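Local coordinates for protein 3,6-diketocamphane 1,6 monooxygenase (Pseudomonas putida, PDB 4UWM) that catalyses the Baeyer-Villiger oxygenation of a camphor-derived diketone to a lactone with reduced FMN and oxygen, a step in bacterial (-)-camphor degradation, at residues Glu58-Lys69 with Met91-Arg102; Glu197-Tyr205 with Phe218-Ala229. All coordinates share one frame; numbering follows the deposited sequence. Where two conformers were deposited one is given.

Contact 1 (Glu58-Lys69 with Met91-Arg102); sequences ELLIAAAALQTK and MIGWLSQILEGR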
loop_
_atom_site.group_PDB
_atom_site.type_symbol
_atom_site.label_atom_id
_atom_site.label_comp_id
_atom_site.label_asym_id
_atom_site.label_seq_id
_atom_site.Cartn_x
_atom_site.Cartn_y
_atom_site.Cartn_z
ATOM N N GLU A 58 0.260 5.406 1.266
ATOM C CA GLU A 58 1.408 4.603 0.832
ATOM C C GLU A 58 1.200 3.977 -0.563
ATOM O O GLU A 58 2.188 3.726 -1.294
ATOM C CB GLU A 58 1.775 3.533 1.905
ATOM C CG GLU A 58 0.797 2.355 1.997
ATOM C CD GLU A 58 -0.455 2.602 2.827
ATOM O OE1 GLU A 58 -0.730 3.752 3.258
ATOM O OE2 GLU A 58 -1.174 1.614 3.109
ATOM N N LEU A 59 -0.063 3.705 -0.943
ATOM C CA LEU A 59 -0.339 3.176 -2.292
ATOM C C LEU A 59 0.041 4.179 -3.383
ATOM O O LEU A 59 0.636 3.809 -4.417
ATOM C CB LEU A 59 -1.814 2.755 -2.462
ATOM C CG LEU A 59 -2.391 1.638 -1.589
ATOM C CD1 LEU A 59 -3.729 1.142 -2.143
ATOM C CD2 LEU A 59 -1.461 0.474 -1.450
ATOM N N LEU A 60 -0.284 5.436 -3.143
ATOM C CA LEU A 60 0.015 6.488 -4.104
ATOM C C LEU A 60 1.524 6.745 -4.150
ATOM O O LEU A 60 2.109 6.888 -5.224
ATOM C CB LEU A 60 -0.736 7.755 -3.719
ATOM C CG LEU A 60 -0.450 9.015 -4.545
ATOM C CD1 LEU A 60 -0.623 8.747 -6.042
ATOM C CD2 LEU A 60 -1.342 10.143 -4.059
ATOM N N ILE A 61 2.157 6.762 -2.975
ATOM C CA ILE A 61 3.620 6.925 -2.899
ATOM C C ILE A 61 4.319 5.813 -3.683
ATOM O O ILE A 61 5.209 6.074 -4.505
ATOM C CB ILE A 61 4.117 6.928 -1.438
ATOM C CG1 ILE A 61 3.599 8.155 -0.682
ATOM C CG2 ILE A 61 5.646 6.863 -1.413
ATOM C CD1 ILE A 61 3.846 8.173 0.835
ATOM N N ALA A 62 3.908 4.569 -3.437
ATOM C CA ALA A 62 4.456 3.428 -4.162
ATOM C C ALA A 62 4.249 3.519 -5.682
ATOM O O ALA A 62 5.154 3.193 -6.477
ATOM C CB ALA A 62 3.885 2.119 -3.620
ATOM N N ALA A 63 3.058 3.958 -6.087
ATOM C CA ALA A 63 2.753 4.127 -7.516
ATOM C C ALA A 63 3.556 5.237 -8.219
ATOM O O ALA A 63 3.789 5.160 -9.417
ATOM C CB ALA A 63 1.259 4.350 -7.732
ATOM N N ALA A 64 3.944 6.260 -7.475
ATOM C CA ALA A 64 4.720 7.376 -7.997
ATOM C C ALA A 64 6.228 7.192 -7.839
ATOM O O ALA A 64 7.002 7.988 -8.391
ATOM C CB ALA A 64 4.278 8.679 -7.317
ATOM N N ALA A 65 6.644 6.158 -7.087
ATOM C CA ALA A 65 8.050 5.981 -6.696
ATOM C C ALA A 65 9.019 5.876 -7.881
ATOM O O ALA A 65 10.014 6.611 -7.938
ATOM C CB ALA A 65 8.207 4.768 -5.771
ATOM N N LEU A 66 8.738 4.971 -8.814
ATOM C CA LEU A 66 9.663 4.756 -9.918
ATOM C C LEU A 66 9.378 5.729 -11.064
ATOM O O LEU A 66 10.038 5.661 -12.075
ATOM C CB LEU A 66 9.663 3.293 -10.402
ATOM C CG LEU A 66 9.939 2.175 -9.354
ATOM C CD1 LEU A 66 10.209 0.825 -9.991
ATOM C CD2 LEU A 66 11.085 2.513 -8.419
ATOM N N GLN A 67 8.409 6.628 -10.875
ATOM C CA GLN A 67 8.060 7.612 -11.908
ATOM C C GLN A 67 8.678 8.969 -11.616
ATOM O O GLN A 67 8.456 9.928 -12.345
ATOM C CB GLN A 67 6.538 7.762 -12.040
ATOM C CG GLN A 67 5.835 6.504 -12.524
ATOM C CD GLN A 67 4.403 6.750 -12.944
ATOM O OE1 GLN A 67 4.104 7.704 -13.674
ATOM N NE2 GLN A 67 3.504 5.877 -12.502
ATOM N N THR A 68 9.463 9.047 -10.555
ATOM C CA THR A 68 10.033 10.307 -10.121
ATOM C C THR A 68 11.490 10.058 -9.782
ATOM O O THR A 68 11.872 8.896 -9.528
ATOM C CB THR A 68 9.303 10.859 -8.876
ATOM O OG1 THR A 68 9.256 9.849 -7.861
ATOM C CG2 THR A 68 7.860 11.280 -9.207
ATOM N N LYS A 69 12.278 11.138 -9.742
ATOM C CA LYS A 69 13.724 11.048 -9.543
ATOM C C LYS A 69 14.195 11.644 -8.222
ATOM O O LYS A 69 14.985 11.039 -7.517
ATOM C CB LYS A 69 14.471 11.717 -10.712
ATOM C CG LYS A 69 14.741 10.805 -11.906
ATOM C CD LYS A 69 14.018 11.250 -13.170
ATOM C CE LYS A 69 12.658 10.590 -13.336
ATOM N NZ LYS A 69 12.057 10.927 -14.656
ATOM N N MET A 91 6.138 -2.138 6.386
ATOM C CA MET A 91 5.745 -1.430 5.146
ATOM C C MET A 91 6.560 -0.147 4.993
ATOM O O MET A 91 7.082 0.138 3.914
ATOM C CB MET A 91 4.241 -1.121 5.129
ATOM C CG MET A 91 3.762 -0.388 3.848
ATOM S SD MET A 91 3.827 1.393 4.015
ATOM C CE MET A 91 2.446 1.721 5.094
ATOM N N ILE A 92 6.673 0.620 6.069
ATOM C CA ILE A 92 7.451 1.874 6.052
ATOM C C ILE A 92 8.912 1.619 5.653
ATOM O O ILE A 92 9.466 2.313 4.804
ATOM C CB ILE A 92 7.378 2.569 7.427
ATOM C CG1 ILE A 92 5.970 3.115 7.672
ATOM C CG2 ILE A 92 8.427 3.685 7.539
ATOM C CD1 ILE A 92 5.672 3.513 9.104
ATOM N N GLY A 93 9.543 0.625 6.283
ATOM C CA GLY A 93 10.929 0.291 5.933
ATOM C C GLY A 93 11.102 -0.144 4.481
ATOM O O GLY A 93 12.062 0.245 3.798
ATOM N N TRP A 94 10.169 -0.954 3.988
ATOM C CA TRP A 94 10.303 -1.481 2.652
ATOM C C TRP A 94 10.095 -0.350 1.630
ATOM O O TRP A 94 10.811 -0.267 0.644
ATOM C CB TRP A 94 9.256 -2.600 2.397
ATOM C CG TRP A 94 9.456 -3.331 1.089
ATOM C CD1 TRP A 94 10.632 -3.845 0.609
ATOM C CD2 TRP A 94 8.451 -3.646 0.099
ATOM N NE1 TRP A 94 10.430 -4.454 -0.603
ATOM C CE2 TRP A 94 9.103 -4.348 -0.946
ATOM C CE3 TRP A 94 7.070 -3.383 -0.014
ATOM C CZ2 TRP A 94 8.428 -4.807 -2.081
ATOM C CZ3 TRP A 94 6.387 -3.852 -1.154
ATOM C CH2 TRP A 94 7.062 -4.558 -2.164
ATOM N N LEU A 95 9.103 0.491 1.888
ATOM C CA LEU A 95 8.788 1.615 0.980
ATOM C C LEU A 95 9.944 2.632 0.984
ATOM O O LEU A 95 10.328 3.119 -0.072
ATOM C CB LEU A 95 7.461 2.261 1.377
ATOM C CG LEU A 95 6.964 3.424 0.470
ATOM C CD1 LEU A 95 7.006 3.014 -0.995
ATOM C CD2 LEU A 95 5.549 3.854 0.887
ATOM N N SER A 96 10.503 2.914 2.168
ATOM C CA SER A 96 11.728 3.734 2.295
ATOM C C SER A 96 12.846 3.149 1.444
ATOM O O SER A 96 13.527 3.899 0.721
ATOM C CB SER A 96 12.168 3.866 3.770
ATOM O OG SER A 96 13.473 4.423 3.861
ATOM N N GLN A 97 13.026 1.819 1.490
ATOM C CA GLN A 97 14.008 1.157 0.625
ATOM C C GLN A 97 13.724 1.342 -0.869
ATOM O O GLN A 97 14.666 1.561 -1.647
ATOM C CB GLN A 97 14.154 -0.351 0.922
ATOM C CG GLN A 97 14.883 -0.700 2.226
ATOM C CD GLN A 97 15.114 -2.204 2.391
ATOM O OE1 GLN A 97 15.311 -2.917 1.423
ATOM N NE2 GLN A 97 15.069 -2.684 3.626
ATOM N N ILE A 98 12.454 1.178 -1.277
ATOM C CA ILE A 98 12.085 1.288 -2.699
ATOM C C ILE A 98 12.443 2.692 -3.206
ATOM O O ILE A 98 12.930 2.839 -4.326
ATOM C CB ILE A 98 10.565 1.016 -2.930
ATOM C CG1 ILE A 98 10.212 -0.440 -2.580
ATOM C CG2 ILE A 98 10.164 1.305 -4.369
ATOM C CD1 ILE A 98 8.716 -0.711 -2.477
ATOM N N LEU A 99 12.200 3.693 -2.367
ATOM C CA LEU A 99 12.470 5.095 -2.671
ATOM C C LEU A 99 13.952 5.501 -2.454
ATOM O O LEU A 99 14.311 6.656 -2.648
ATOM C CB LEU A 99 11.605 5.954 -1.759
ATOM C CG LEU A 99 10.137 5.997 -2.192
ATOM C CD1 LEU A 99 9.270 6.497 -1.056
ATOM C CD2 LEU A 99 9.983 6.877 -3.435
ATOM N N GLU A 100 14.776 4.565 -2.000
ATOM C CA GLU A 100 16.178 4.859 -1.680
ATOM C C GLU A 100 16.307 6.062 -0.746
ATOM O O GLU A 100 17.155 6.920 -0.934
ATOM C CB GLU A 100 16.987 5.021 -2.970
ATOM C CG GLU A 100 16.945 3.741 -3.777
ATOM C CD GLU A 100 17.634 3.820 -5.118
ATOM O OE1 GLU A 100 17.519 4.845 -5.814
ATOM O OE2 GLU A 100 18.264 2.824 -5.497
ATOM N N GLY A 101 15.429 6.110 0.254
ATOM C CA GLY A 101 15.458 7.136 1.290
ATOM C C GLY A 101 14.823 8.474 0.960
ATOM O O GLY A 101 14.864 9.385 1.791
ATOM N N ARG A 102 14.228 8.605 -0.234
ATOM C CA ARG A 102 13.436 9.796 -0.574
ATOM C C ARG A 102 12.099 9.692 0.117
ATOM O O ARG A 102 11.055 9.651 -0.555
ATOM C CB ARG A 102 13.187 9.910 -2.087
ATOM C CG ARG A 102 14.427 9.976 -2.966
ATOM C CD ARG A 102 14.064 10.186 -4.430
ATOM N NE ARG A 102 13.504 9.016 -5.105
ATOM C CZ ARG A 102 12.356 8.995 -5.795
ATOM N NH1 ARG A 102 11.590 10.085 -5.919
ATOM N NH2 ARG A 102 11.991 7.884 -6.401
#
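Ile-61 and Ala-65 meet Leu-95 and Leu-99 in a buried helix-to-helix contact on the outer layer of the TIM barrel, between helices 57-65 and 85-98, which follow consecutive strands. The segments run nearly parallel, 21° apart, with their axes 10.6 Å from each other at closest. Leu-99 reaches over with both methyls: CD1 meets CG2 of Ile-61, and CD2 sits against CB of Ala-65 at 3.6 Å, where the small alanine lets it approach the helix backbone. One turn earlier CD2 of Leu-95 lies 3.8 Å from the same Ile-61 CG2, so this branch fits between two leucines. CG1 of Ile-61 stands beside the backbone N (chi1 -66°), which places CG2 anti to that N, facing the partner helix. At the N-terminal end the side chain of Met-91 crosses that of Glu-58 at about a right angle, its CE 3.6 Å from CG of Glu-58, while OE2 of Glu-58 bonds to Asn-56; here Leu-59 of the second subunit packs against Glu-58. The C-terminal ends are joined by Arg-102, beyond a Schellman motif at Glu-100. CD2 of Leu-99 covers one face of its guanidinium and the carbonyl of Lys-69 the other. In the plane of the group, NH1 donates to OG1 of Thr-68 at 3.0 Å, and NH2 to the carbonyl O of Ala-65 at 2.8 Å.

Contact 2 (Glu197-Tyr205 with Phe218-Ala229); sequences EIAVTGFSY and FKPVSIFSGLDA. With FMN (flavin mononucleotide), chain C.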
loop_
_atom_site.group_PDB
_atom_site.type_symbol
_atom_site.label_atom_id
_atom_site.label_comp_id
_atom_site.label_asym_id
_atom_site.label_seq_id
_atom_site.Cartn_x
_atom_site.Cartn_y
_atom_site.Cartn_z
ATOM N N GLU A 197 13.287 9.912 9.236
ATOM C CA GLU A 197 12.928 11.143 9.918
ATOM C C GLU A 197 11.415 11.153 10.135
ATOM O O GLU A 197 10.668 10.776 9.228
ATOM C CB GLU A 197 13.363 12.362 9.106
ATOM C CG GLU A 197 12.976 13.683 9.754
ATOM C CD GLU A 197 13.707 14.878 9.160
ATOM O OE1 GLU A 197 14.496 14.682 8.212
ATOM O OE2 GLU A 197 13.482 16.005 9.647
ATOM N N ILE A 198 10.984 11.565 11.326
ATOM C CA ILE A 198 9.577 11.515 11.727
ATOM C C ILE A 198 9.039 12.938 11.857
ATOM O O ILE A 198 9.727 13.812 12.400
ATOM C CB ILE A 198 9.398 10.701 13.033
ATOM C CG1 ILE A 198 9.699 9.222 12.754
ATOM C CG2 ILE A 198 8.034 10.896 13.664
ATOM C CD1 ILE A 198 9.680 8.339 13.981
ATOM N N ALA A 199 7.837 13.169 11.312
ATOM C CA ALA A 199 7.163 14.460 11.377
ATOM C C ALA A 199 5.835 14.371 12.098
ATOM O O ALA A 199 5.215 13.309 12.145
ATOM C CB ALA A 199 6.989 15.023 9.973
ATOM N N VAL A 200 5.418 15.483 12.711
ATOM C CA VAL A 200 4.080 15.574 13.300
ATOM C C VAL A 200 3.485 16.931 12.925
ATOM O O VAL A 200 4.210 17.889 12.677
ATOM C CB VAL A 200 4.045 15.373 14.839
ATOM C CG1 VAL A 200 4.675 14.048 15.252
ATOM C CG2 VAL A 200 4.697 16.537 15.572
ATOM N N THR A 201 2.158 16.993 12.827
ATOM C CA THR A 201 1.467 18.226 12.466
ATOM C C THR A 201 0.806 18.806 13.699
ATOM O O THR A 201 0.255 18.071 14.509
ATOM C CB THR A 201 0.374 18.020 11.385
ATOM O OG1 THR A 201 -0.589 17.072 11.849
ATOM C CG2 THR A 201 0.969 17.532 10.081
ATOM N N GLY A 202 0.881 20.128 13.837
ATOM C CA GLY A 202 0.164 20.836 14.901
ATOM C C GLY A 202 -0.873 21.806 14.336
ATOM O O GLY A 202 -0.661 22.416 13.272
ATOM N N PHE A 203 -2.013 21.920 15.019
ATOM C CA PHE A 203 -2.983 22.948 14.643
ATOM C C PHE A 203 -3.324 23.914 15.767
ATOM O O PHE A 203 -3.371 25.124 15.519
ATOM C CB PHE A 203 -4.265 22.402 13.991
ATOM C CG PHE A 203 -5.208 23.493 13.529
ATOM C CD1 PHE A 203 -4.891 24.287 12.421
ATOM C CD2 PHE A 203 -6.395 23.754 14.219
ATOM C CE1 PHE A 203 -5.747 25.302 12.005
ATOM C CE2 PHE A 203 -7.250 24.767 13.807
ATOM C CZ PHE A 203 -6.925 25.543 12.701
ATOM N N SER A 204 -3.518 23.415 16.989
ATOM C CA SER A 204 -3.916 24.277 18.101
ATOM C C SER A 204 -2.818 25.271 18.502
ATOM O O SER A 204 -1.642 25.075 18.175
ATOM C CB SER A 204 -4.414 23.449 19.289
ATOM O OG SER A 204 -3.349 22.771 19.923
ATOM N N TYR A 205 -3.229 26.353 19.171
ATOM C CA TYR A 205 -2.345 27.460 19.544
ATOM C C TYR A 205 -1.190 26.991 20.432
ATOM O O TYR A 205 -0.012 27.145 20.074
ATOM C CB TYR A 205 -3.156 28.569 20.235
ATOM C CG TYR A 205 -2.348 29.802 20.566
ATOM C CD1 TYR A 205 -1.957 30.689 19.562
ATOM C CD2 TYR A 205 -1.968 30.082 21.881
ATOM C CE1 TYR A 205 -1.212 31.818 19.855
ATOM C CE2 TYR A 205 -1.222 31.210 22.183
ATOM C CZ TYR A 205 -0.847 32.074 21.166
ATOM O OH TYR A 205 -0.109 33.197 21.450
ATOM N N PHE A 218 11.636 15.591 16.354
ATOM C CA PHE A 218 10.857 15.353 15.123
ATOM C C PHE A 218 10.756 16.619 14.265
ATOM O O PHE A 218 11.022 17.727 14.741
ATOM C CB PHE A 218 9.450 14.845 15.473
ATOM C CG PHE A 218 9.427 13.483 16.115
ATOM C CD1 PHE A 218 10.495 12.600 15.964
ATOM C CD2 PHE A 218 8.310 13.067 16.839
ATOM C CE1 PHE A 218 10.467 11.348 16.549
ATOM C CE2 PHE A 218 8.277 11.809 17.429
ATOM C CZ PHE A 218 9.349 10.947 17.272
ATOM N N LYS A 219 10.357 16.452 13.006
ATOM C CA LYS A 219 10.105 17.566 12.101
ATOM C C LYS A 219 8.734 18.175 12.403
ATOM O O LYS A 219 7.732 17.461 12.405
ATOM C CB LYS A 219 10.209 17.055 10.660
ATOM C CG LYS A 219 9.786 18.030 9.569
ATOM C CD LYS A 219 9.916 17.376 8.193
ATOM C CE LYS A 219 9.521 18.316 7.070
ATOM N NZ LYS A 219 10.520 19.417 6.908
ATOM N N PRO A 220 8.674 19.502 12.688
ATOM C CA PRO A 220 7.370 20.104 12.942
ATOM C C PRO A 220 6.670 20.551 11.630
ATOM O O PRO A 220 7.309 21.082 10.725
ATOM C CB PRO A 220 7.726 21.312 13.828
ATOM C CG PRO A 220 9.067 21.745 13.300
ATOM C CD PRO A 220 9.778 20.469 12.901
ATOM N N VAL A 221 5.364 20.321 11.540
ATOM C CA VAL A 221 4.573 20.735 10.371
ATOM C C VAL A 221 3.406 21.542 10.925
ATOM O O VAL A 221 2.672 21.068 11.773
ATOM C CB VAL A 221 4.046 19.515 9.536
ATOM C CG1 VAL A 221 3.336 19.989 8.269
ATOM C CG2 VAL A 221 5.179 18.581 9.161
ATOM N N SER A 222 3.243 22.774 10.448
ATOM C CA SER A 222 2.159 23.627 10.906
ATOM C C SER A 222 1.246 23.985 9.742
ATOM O O SER A 222 1.712 24.184 8.621
ATOM C CB SER A 222 2.715 24.931 11.512
ATOM O OG SER A 222 3.600 24.693 12.603
ATOM N N ILE A 223 -0.048 24.052 10.016
ATOM C CA ILE A 223 -1.006 24.601 9.063
ATOM C C ILE A 223 -1.148 26.089 9.390
ATOM O O ILE A 223 -1.472 26.448 10.519
ATOM C CB ILE A 223 -2.388 23.913 9.159
ATOM C CG1 ILE A 223 -2.269 22.373 9.211
ATOM C CG2 ILE A 223 -3.299 24.383 8.030
ATOM C CD1 ILE A 223 -1.776 21.686 7.946
ATOM N N PHE A 224 -0.888 26.961 8.415
ATOM C CA PHE A 224 -0.917 28.400 8.721
ATOM C C PHE A 224 -2.303 28.842 9.125
ATOM O O PHE A 224 -3.262 28.658 8.369
ATOM C CB PHE A 224 -0.418 29.273 7.578
ATOM C CG PHE A 224 -0.384 30.742 7.924
ATOM C CD1 PHE A 224 0.541 31.230 8.844
ATOM C CD2 PHE A 224 -1.275 31.632 7.337
ATOM C CE1 PHE A 224 0.581 32.581 9.166
ATOM C CE2 PHE A 224 -1.246 32.984 7.658
ATOM C CZ PHE A 224 -0.317 33.459 8.573
ATOM N N SER A 225 -2.399 29.409 10.325
ATOM C CA SER A 225 -3.680 29.819 10.886
ATOM C C SER A 225 -3.633 31.222 11.508
ATOM O O SER A 225 -4.528 31.594 12.263
ATOM C CB SER A 225 -4.174 28.777 11.901
ATOM O OG SER A 225 -3.455 28.859 13.115
ATOM N N GLY A 226 -2.596 31.993 11.168
ATOM C CA GLY A 226 -2.379 33.326 11.745
ATOM C C GLY A 226 -0.977 33.490 12.318
ATOM O O GLY A 226 -0.307 32.497 12.636
ATOM N N LEU A 227 -0.533 34.742 12.452
ATOM C CA LEU A 227 0.835 35.055 12.889
ATOM C C LEU A 227 1.141 34.597 14.315
ATOM O O LEU A 227 2.233 34.098 14.591
ATOM C CB LEU A 227 1.120 36.559 12.766
ATOM C CG LEU A 227 1.114 37.244 11.395
ATOM C CD1 LEU A 227 1.224 38.754 11.564
ATOM C CD2 LEU A 227 2.239 36.723 10.513
ATOM N N ASP A 228 0.176 34.770 15.215
ATOM C CA ASP A 228 0.377 34.441 16.623
ATOM C C ASP A 228 0.599 32.946 16.821
ATOM O O ASP A 228 1.581 32.542 17.454
ATOM C CB ASP A 228 -0.795 34.936 17.482
ATOM C CG ASP A 228 -0.874 36.460 17.546
ATOM O OD1 ASP A 228 0.179 37.133 17.454
ATOM O OD2 ASP A 228 -1.999 36.983 17.689
ATOM N N ALA A 229 -0.302 32.136 16.258
ATOM C CA ALA A 229 -0.193 30.675 16.335
ATOM C C ALA A 229 1.105 30.196 15.718
ATOM O O ALA A 229 1.747 29.304 16.267
ATOM C CB ALA A 229 -1.392 29.988 15.683
HETATM N N1 FMN C . -3.207 16.418 10.431
HETATM C C2 FMN C . -2.300 15.695 9.711
HETATM O O2 FMN C . -1.690 14.754 10.260
HETATM N N3 FMN C . -2.024 15.956 8.420
HETATM C C4 FMN C . -2.622 16.947 7.748
HETATM O O4 FMN C . -2.326 17.146 6.552
HETATM C C4A FMN C . -3.631 17.788 8.454
HETATM N N5 FMN C . -4.283 18.803 7.843
HETATM C C5A FMN C . -5.197 19.558 8.502
HETATM C C6 FMN C . -5.848 20.602 7.840
HETATM C C7 FMN C . -6.791 21.389 8.501
HETATM C C7M FMN C . -7.483 22.511 7.768
HETATM C C8 FMN C . -7.101 21.104 9.933
HETATM C C8M FMN C . -8.109 21.918 10.696
HETATM C C9 FMN C . -6.453 20.065 10.595
HETATM C C9A FMN C . -5.509 19.277 9.940
HETATM N N10 FMN C . -4.841 18.220 10.612
HETATM C C10 FMN C . -3.895 17.453 9.882
HETATM C "C1'" FMN C . -5.147 17.912 12.022
HETATM C "C2'" FMN C . -4.153 18.561 12.973
HETATM O "O2'" FMN C . -2.837 18.289 12.494
HETATM C "C3'" FMN C . -4.310 18.005 14.386
HETATM O "O3'" FMN C . -5.200 18.861 15.116
HETATM C "C4'" FMN C . -2.951 17.891 15.081
HETATM O "O4'" FMN C . -2.261 16.718 14.630
HETATM C "C5'" FMN C . -3.048 17.882 16.603
HETATM O "O5'" FMN C . -2.835 19.229 17.002
HETATM P P FMN C . -2.519 19.679 18.505
HETATM O O1P FMN C . -1.637 18.637 19.117
HETATM O O2P FMN C . -1.822 20.981 18.243
HETATM O O3P FMN C . -3.884 19.792 19.123
HETATM O O HOH W 1 12.861 18.175 7.574
HETATM O O HOH W 2 -1.883 26.662 13.605
#
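A single water bridges Phe-203, Ile-223 and Ser-225, donating to O of Phe-203 at 2.9 Å and to O of Ile-223 at 3.1 Å while it accepts from OG of Ser-225 at 2.7 Å. It fills in where the two chains part: Gly-202 O and Ile-223 N lie 3.7 Å apart, buried and with no partner in the model. Before that point strands 198-202 and 219-223 form a regular parallel ladder, from Lys-219 N bonded to Ile-198 O up to Gly-202 N bonded to Val-221 O. These are neighbouring strands of the TIM barrel, joined through helix 208-216 as a beta-alpha-beta unit, and their C-terminal ends form part of the FMN site. O4' of the cofactor donates to Thr-201 O, and a phosphate oxygen, O2P, takes bonds from OG of Ser-204 at 2.9 Å and from its backbone N. The flavin methyl C8M stands over the centre of the Phe-203 ring, whose edge meets CB of Ile-223. On the helix side, CG2 of Ile-198 sits 3.6 Å from the centroid of the Phe-218 ring, only 2° off its normal, a CH-pi contact. With CG1 of Ile-198 beside the backbone N (chi1 -68°), CG2 is turned onto the ring. With an alanine in place of Phe-218, CG2 of Ile-198 would probably lose its ring partner, and a gap would be likely beside CG1 of Val-200. Beside Lys-219, OE2 of Glu-197 forms a salt bridge with Arg-252.

In the fold
The two contacts follow one another along the chain, contact 1 closing before contact 2 opens. Their centres lie 25 Å apart, and their nearest atoms, about 8 Å apart, do not touch. Contact 1 belongs to the outer helical layer, contact 2 to the parallel barrel sheet. Strand 72-79 connects the helices of contact 1 and mediates between the two: its Phe-73 touches Ile-61, and its Met-76, an FMN-binding residue, touches Thr-201 and Val-221. Strand 105-108, just beyond Arg-102, then pairs with strand 198-202. Contact 1 also reaches the second subunit of the homodimer, whereas contact 2, untouched by it, carries part of the cofactor pocket.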